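Local coordinates for protein LEOA (Escherichia coli, PDB 4AUR) that probably binds and hydrolyses GTP as a bacterial dynamin of enterotoxigenic Escherichia coli, at residues G29-N34 / S557-Q562; D294-F299 / D551-L556. All coordinates share one frame; numbering follows the deposited sequence.

Overall arrangement
Helix 547-567 serves both interactions and shows how one helix can pack by different chemistry along its length. Interaction 1 sets Ile559 against the end of helix 3-30 and is apolar in character, two of its three touching residues being buried. Interaction 2 brings the preceding turns of the same helix against helix 275-343; it is only partly buried, and pairs leucine packing with an arginine and an asparagine. The centres of the two contacts are about 12 Å apart, and they touch, among others, through Met31 and Leu556, so their apolar sides are continuous. In sequence, interaction 1, which joins the N-terminal helix to one near the C-terminus, closes a loop within which interaction 2 is nested.

Interaction 1: G29-N34 / S557-Q562; sequences GEMGIN and SLIQTQ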
loop_
_atom_site.group_PDB
_atom_site.type_symbol
_atom_site.label_atom_id
_atom_site.label_comp_id
_atom_site.label_asym_id
_atom_site.label_seq_id
_atom_site.Cartn_x
_atom_site.Cartn_y
_atom_site.Cartn_z
ATOM N N GLY A 29 -14.003 -4.036 12.705
ATOM C CA GLY A 29 -14.586 -3.446 13.903
ATOM C C GLY A 29 -13.482 -2.761 14.672
ATOM O O GLY A 29 -13.647 -1.653 15.170
ATOM N N GLU A 30 -12.333 -3.406 14.729
ATOM C CA GLU A 30 -11.234 -2.868 15.480
ATOM C C GLU A 30 -10.699 -1.551 14.911
ATOM O O GLU A 30 -10.147 -0.764 15.654
ATOM C CB GLU A 30 -10.132 -3.901 15.574
ATOM C CG GLU A 30 -9.045 -3.567 16.581
ATOM C CD GLU A 30 -9.491 -3.654 18.023
ATOM O OE1 GLU A 30 -10.156 -4.653 18.396
ATOM O OE2 GLU A 30 -9.140 -2.713 18.774
HETATM N N MSE A 31 -10.885 -1.297 13.618
HETATM C CA MSE A 31 -10.453 -0.038 13.018
HETATM C C MSE A 31 -11.643 0.883 12.855
HETATM O O MSE A 31 -11.620 1.835 12.079
HETATM C CB MSE A 31 -9.590 -0.290 11.774
HETATM C CG MSE A 31 -10.234 -1.140 10.714
HETATM SE SE MSE A 31 -8.957 -1.870 9.391
HETATM C CE MSE A 31 -9.035 -0.235 8.321
ATOM N N GLY A 32 -12.684 0.643 13.658
ATOM C CA GLY A 32 -13.784 1.579 13.828
ATOM C C GLY A 32 -14.773 1.554 12.696
ATOM O O GLY A 32 -15.506 2.496 12.496
ATOM N N ILE A 33 -14.806 0.460 11.963
ATOM C CA ILE A 33 -15.706 0.316 10.832
ATOM C C ILE A 33 -16.967 -0.393 11.273
ATOM O O ILE A 33 -16.952 -1.080 12.292
ATOM C CB ILE A 33 -14.991 -0.437 9.708
ATOM C CG1 ILE A 33 -13.744 0.374 9.314
ATOM C CG2 ILE A 33 -15.934 -0.695 8.543
ATOM C CD1 ILE A 33 -13.001 -0.107 8.108
ATOM N N ASN A 34 -18.047 -0.186 10.503
ATOM C CA ASN A 34 -19.459 -0.535 10.861
ATOM C C ASN A 34 -19.737 -1.874 11.558
ATOM O O ASN A 34 -19.980 -1.900 12.769
ATOM C CB ASN A 34 -20.378 -0.427 9.611
ATOM C CG ASN A 34 -21.876 -0.624 9.944
ATOM O OD1 ASN A 34 -22.268 -0.722 11.120
ATOM N ND2 ASN A 34 -22.717 -0.684 8.905
ATOM N N SER A 557 -1.368 -1.330 11.317
ATOM C CA SER A 557 -0.476 -2.294 10.715
ATOM C C SER A 557 -0.602 -3.643 11.423
ATOM O O SER A 557 -0.665 -4.683 10.782
ATOM C CB SER A 557 0.965 -1.806 10.740
ATOM O OG SER A 557 1.401 -1.713 12.082
ATOM N N LEU A 558 -0.636 -3.600 12.742
ATOM C CA LEU A 558 -0.877 -4.738 13.553
ATOM C C LEU A 558 -2.173 -5.384 13.133
ATOM O O LEU A 558 -2.268 -6.616 13.050
ATOM C CB LEU A 558 -0.982 -4.300 15.009
ATOM C CG LEU A 558 0.203 -3.578 15.654
ATOM C CD1 LEU A 558 -0.150 -3.096 17.036
ATOM C CD2 LEU A 558 1.411 -4.469 15.756
ATOM N N ILE A 559 -3.170 -4.546 12.883
ATOM C CA ILE A 559 -4.447 -5.001 12.386
ATOM C C ILE A 559 -4.391 -5.647 10.996
ATOM O O ILE A 559 -4.972 -6.716 10.798
ATOM C CB ILE A 559 -5.504 -3.885 12.404
ATOM C CG1 ILE A 559 -5.792 -3.460 13.848
ATOM C CG2 ILE A 559 -6.796 -4.419 11.813
ATOM C CD1 ILE A 559 -6.772 -2.335 13.952
ATOM N N GLN A 560 -3.692 -5.032 10.045
ATOM C CA GLN A 560 -3.630 -5.570 8.691
ATOM C C GLN A 560 -2.797 -6.868 8.596
ATOM O O GLN A 560 -2.944 -7.679 7.669
ATOM C CB GLN A 560 -3.079 -4.512 7.766
ATOM C CG GLN A 560 -2.994 -4.917 6.309
ATOM C CD GLN A 560 -1.710 -5.622 5.967
ATOM O OE1 GLN A 560 -0.721 -5.504 6.675
ATOM N NE2 GLN A 560 -1.713 -6.347 4.878
ATOM N N THR A 561 -1.899 -7.065 9.541
ATOM C CA THR A 561 -1.095 -8.252 9.525
ATOM C C THR A 561 -2.027 -9.431 9.693
ATOM O O THR A 561 -1.911 -10.427 8.983
ATOM C CB THR A 561 -0.085 -8.228 10.666
ATOM O OG1 THR A 561 0.821 -7.136 10.472
ATOM C CG2 THR A 561 0.716 -9.536 10.694
ATOM N N GLN A 562 -2.962 -9.290 10.630
ATOM C CA GLN A 562 -3.992 -10.289 10.891
ATOM C C GLN A 562 -4.936 -10.460 9.711
ATOM O O GLN A 562 -5.271 -11.538 9.351
ATOM C CB GLN A 562 -4.771 -9.874 12.124
ATOM C CG GLN A 562 -5.791 -10.879 12.620
ATOM C CD GLN A 562 -5.177 -12.148 13.183
ATOM O OE1 GLN A 562 -5.890 -13.117 13.403
ATOM N NE2 GLN A 562 -3.856 -12.151 13.420
#
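Where helix 3-30 ends, Glu30 and the following Met31 meet Ile559 of helix 547-567, a compact case of a helix end packed against the flank of another helix. Ile559 supplies the larger part of the contact, using both branches. Its CD1 reaches Glu30, lying 3.7 Å from Glu30 CG, and also meets Met31, 4.1 Å from Met31 CB. The other branch turns to the end of the methionine chain, with Ile559 CG2 4.1 Å from the selenium, SE, of Met31, a selenomethionine. Glu30 crosses the isoleucine at about a right angle. Its CB and CG make the contact, and the bend at chi2 (70°) leads the carboxylate away from the apolar surface.

Met31 sits where the helix stops, and its side chain points toward Ile559. A Schellman motif closes the helix: Ile33 N returns to Leu28 O and Gly32 N to Gly29 O, the latter at 2.9 Å, with Gly32 as the C-prime residue at positive phi. In Met31, the first residue to leave helical geometry, CG lies between the backbone N and the carbonyl carbon (chi1 56°), and with a further bend at chi3 the chain sets SE by Ile559 CG2. Ile559 also touches Met27 of helix 3-30, while Met31 touches Ala289 of helix 275-343 and its backbone hydrogen-bonds to Gly420.

Interaction 2: D294-F299 / D551-L556; sequences DELNTF and DNRQKL
Asn297 and Arg553 meet with their side chains crossing at about a right angle, and beside them Leu296 faces Leu556: a polar pair and an apolar pair, each with one member on helix 275-343 and the other on helix 547-567. Asn297 and Arg553 are also the closest pair in the backbone, their CA atoms 7.0 Å apart. The short helical segments run roughly antiparallel, with 137° between their directions and 10.7 Å between their axes.

The amide of Asn297 comes to the edge of the guanidinium, with Asn297 CG close to its plane and 3.4 Å from Arg553 NH1. The two flat groups are not coplanar but stand 60° apart. Arg553 begins extended, CG anti to the backbone N, and then bends at chi2 and chi3 (78°), which brings the guanidinium edge to the amide. Within its own helix, Arg553 NH2 makes a weak hydrogen bond to Gln554 OE1, 3.3 Å away.

On the apolar side one methyl does the work: Leu296 CD2 lies 4.3 Å from Arg553 CB and equally far from Leu556 CD1. Leu556 continues this packing onto Leu293 of the same partner helix and Leu418 of a loop. Arg553 is thus amphipathic in use: it packs its CB against a buried leucine and carries its guanidinium to the partly exposed Asn297, where the charge probably keeps some solvation.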
loop_
_atom_site.group_PDB
_atom_site.type_symbol
_atom_site.label_atom_id
_atom_site.label_comp_id
_atom_site.label_asym_id
_atom_site.label_seq_id
_atom_site.Cartn_x
_atom_site.Cartn_y
_atom_site.Cartn_z
ATOM N N ASP A 294 -0.907 0.950 2.487
ATOM C CA ASP A 294 0.417 0.937 1.890
ATOM C C ASP A 294 0.813 2.355 1.557
ATOM O O ASP A 294 1.960 2.757 1.758
ATOM C CB ASP A 294 0.473 0.080 0.651
ATOM C CG ASP A 294 1.879 -0.210 0.234
ATOM O OD1 ASP A 294 2.707 -0.618 1.076
ATOM O OD2 ASP A 294 2.169 -0.026 -0.947
ATOM N N GLU A 295 -0.168 3.118 1.080
ATOM C CA GLU A 295 0.021 4.523 0.833
ATOM C C GLU A 295 0.394 5.169 2.143
ATOM O O GLU A 295 1.424 5.792 2.227
ATOM C CB GLU A 295 -1.232 5.144 0.262
ATOM C CG GLU A 295 -1.450 4.866 -1.216
ATOM C CD GLU A 295 -2.885 5.154 -1.633
ATOM O OE1 GLU A 295 -3.659 5.562 -0.746
ATOM O OE2 GLU A 295 -3.260 4.960 -2.825
ATOM N N LEU A 296 -0.415 4.991 3.183
ATOM C CA LEU A 296 -0.130 5.661 4.467
ATOM C C LEU A 296 1.244 5.304 5.012
ATOM O O LEU A 296 1.918 6.179 5.526
ATOM C CB LEU A 296 -1.179 5.358 5.530
ATOM C CG LEU A 296 -0.938 5.976 6.890
ATOM C CD1 LEU A 296 -0.854 7.477 6.748
ATOM C CD2 LEU A 296 -2.013 5.641 7.879
ATOM N N ASN A 297 1.660 4.052 4.895
ATOM C CA ASN A 297 2.966 3.643 5.394
ATOM C C ASN A 297 4.069 4.388 4.664
ATOM O O ASN A 297 5.022 4.812 5.276
ATOM C CB ASN A 297 3.211 2.104 5.244
ATOM C CG ASN A 297 2.266 1.225 6.084
ATOM O OD1 ASN A 297 2.055 0.066 5.745
ATOM N ND2 ASN A 297 1.703 1.751 7.165
ATOM N N THR A 298 3.935 4.504 3.346
ATOM C CA THR A 298 4.899 5.201 2.525
ATOM C C THR A 298 5.053 6.620 3.023
ATOM O O THR A 298 6.149 7.156 3.045
ATOM C CB THR A 298 4.465 5.292 1.051
ATOM O OG1 THR A 298 4.280 3.994 0.501
ATOM C CG2 THR A 298 5.523 5.998 0.221
ATOM N N PHE A 299 3.954 7.236 3.421
ATOM C CA PHE A 299 4.008 8.623 3.824
ATOM C C PHE A 299 4.645 8.733 5.174
ATOM O O PHE A 299 5.448 9.590 5.387
ATOM C CB PHE A 299 2.634 9.304 3.887
ATOM C CG PHE A 299 2.679 10.575 4.671
ATOM C CD1 PHE A 299 3.400 11.658 4.190
ATOM C CD2 PHE A 299 2.133 10.660 5.917
ATOM C CE1 PHE A 299 3.522 12.822 4.920
ATOM C CE2 PHE A 299 2.264 11.807 6.660
ATOM C CZ PHE A 299 2.953 12.894 6.161
ATOM N N ASP A 551 0.709 6.919 15.852
ATOM C CA ASP A 551 -0.162 6.129 16.712
ATOM C C ASP A 551 -1.118 5.293 15.866
ATOM O O ASP A 551 -1.360 4.112 16.157
ATOM C CB ASP A 551 -1.013 7.002 17.642
ATOM C CG ASP A 551 -0.186 7.773 18.692
ATOM O OD1 ASP A 551 1.068 7.616 18.739
ATOM O OD2 ASP A 551 -0.801 8.560 19.466
ATOM N N ASN A 552 -1.678 5.904 14.838
ATOM C CA ASN A 552 -2.699 5.257 14.028
ATOM C C ASN A 552 -2.122 4.238 13.098
ATOM O O ASN A 552 -2.682 3.165 12.902
ATOM C CB ASN A 552 -3.492 6.291 13.213
ATOM C CG ASN A 552 -4.699 6.809 13.960
ATOM O OD1 ASN A 552 -5.703 6.118 14.082
ATOM N ND2 ASN A 552 -4.597 8.016 14.488
ATOM N N ARG A 553 -0.998 4.574 12.503
ATOM C CA ARG A 553 -0.403 3.690 11.539
ATOM C C ARG A 553 0.003 2.394 12.217
ATOM O O ARG A 553 -0.068 1.330 11.619
ATOM C CB ARG A 553 0.782 4.355 10.919
ATOM C CG ARG A 553 1.361 3.624 9.750
ATOM C CD ARG A 553 2.869 3.670 9.845
ATOM N NE ARG A 553 3.357 2.698 10.817
ATOM C CZ ARG A 553 3.494 1.405 10.554
ATOM N NH1 ARG A 553 3.168 0.937 9.371
ATOM N NH2 ARG A 553 3.942 0.574 11.464
ATOM N N GLN A 554 0.426 2.476 13.470
ATOM C CA GLN A 554 0.833 1.288 14.176
ATOM C C GLN A 554 -0.336 0.373 14.394
ATOM O O GLN A 554 -0.241 -0.791 14.026
ATOM C CB GLN A 554 1.463 1.606 15.512
ATOM C CG GLN A 554 2.947 1.840 15.428
ATOM C CD GLN A 554 3.769 0.613 15.119
ATOM O OE1 GLN A 554 4.882 0.737 14.640
ATOM N NE2 GLN A 554 3.248 -0.565 15.419
ATOM N N LYS A 555 -1.420 0.892 14.991
ATOM C CA LYS A 555 -2.615 0.092 15.264
ATOM C C LYS A 555 -3.011 -0.553 13.958
ATOM O O LYS A 555 -3.099 -1.748 13.888
ATOM C CB LYS A 555 -3.767 0.898 15.906
ATOM C CG LYS A 555 -4.811 1.507 14.935
ATOM C CD LYS A 555 -6.106 2.028 15.627
ATOM C CE LYS A 555 -7.103 2.698 14.660
ATOM N NZ LYS A 555 -8.523 2.666 15.157
ATOM N N LEU A 556 -3.166 0.228 12.903
ATOM C CA LEU A 556 -3.586 -0.315 11.620
ATOM C C LEU A 556 -2.669 -1.406 11.071
ATOM O O LEU A 556 -3.140 -2.306 10.399
ATOM C CB LEU A 556 -3.722 0.799 10.581
ATOM C CG LEU A 556 -4.822 1.826 10.803
ATOM C CD1 LEU A 556 -4.713 2.913 9.761
ATOM C CD2 LEU A 556 -6.195 1.220 10.729
#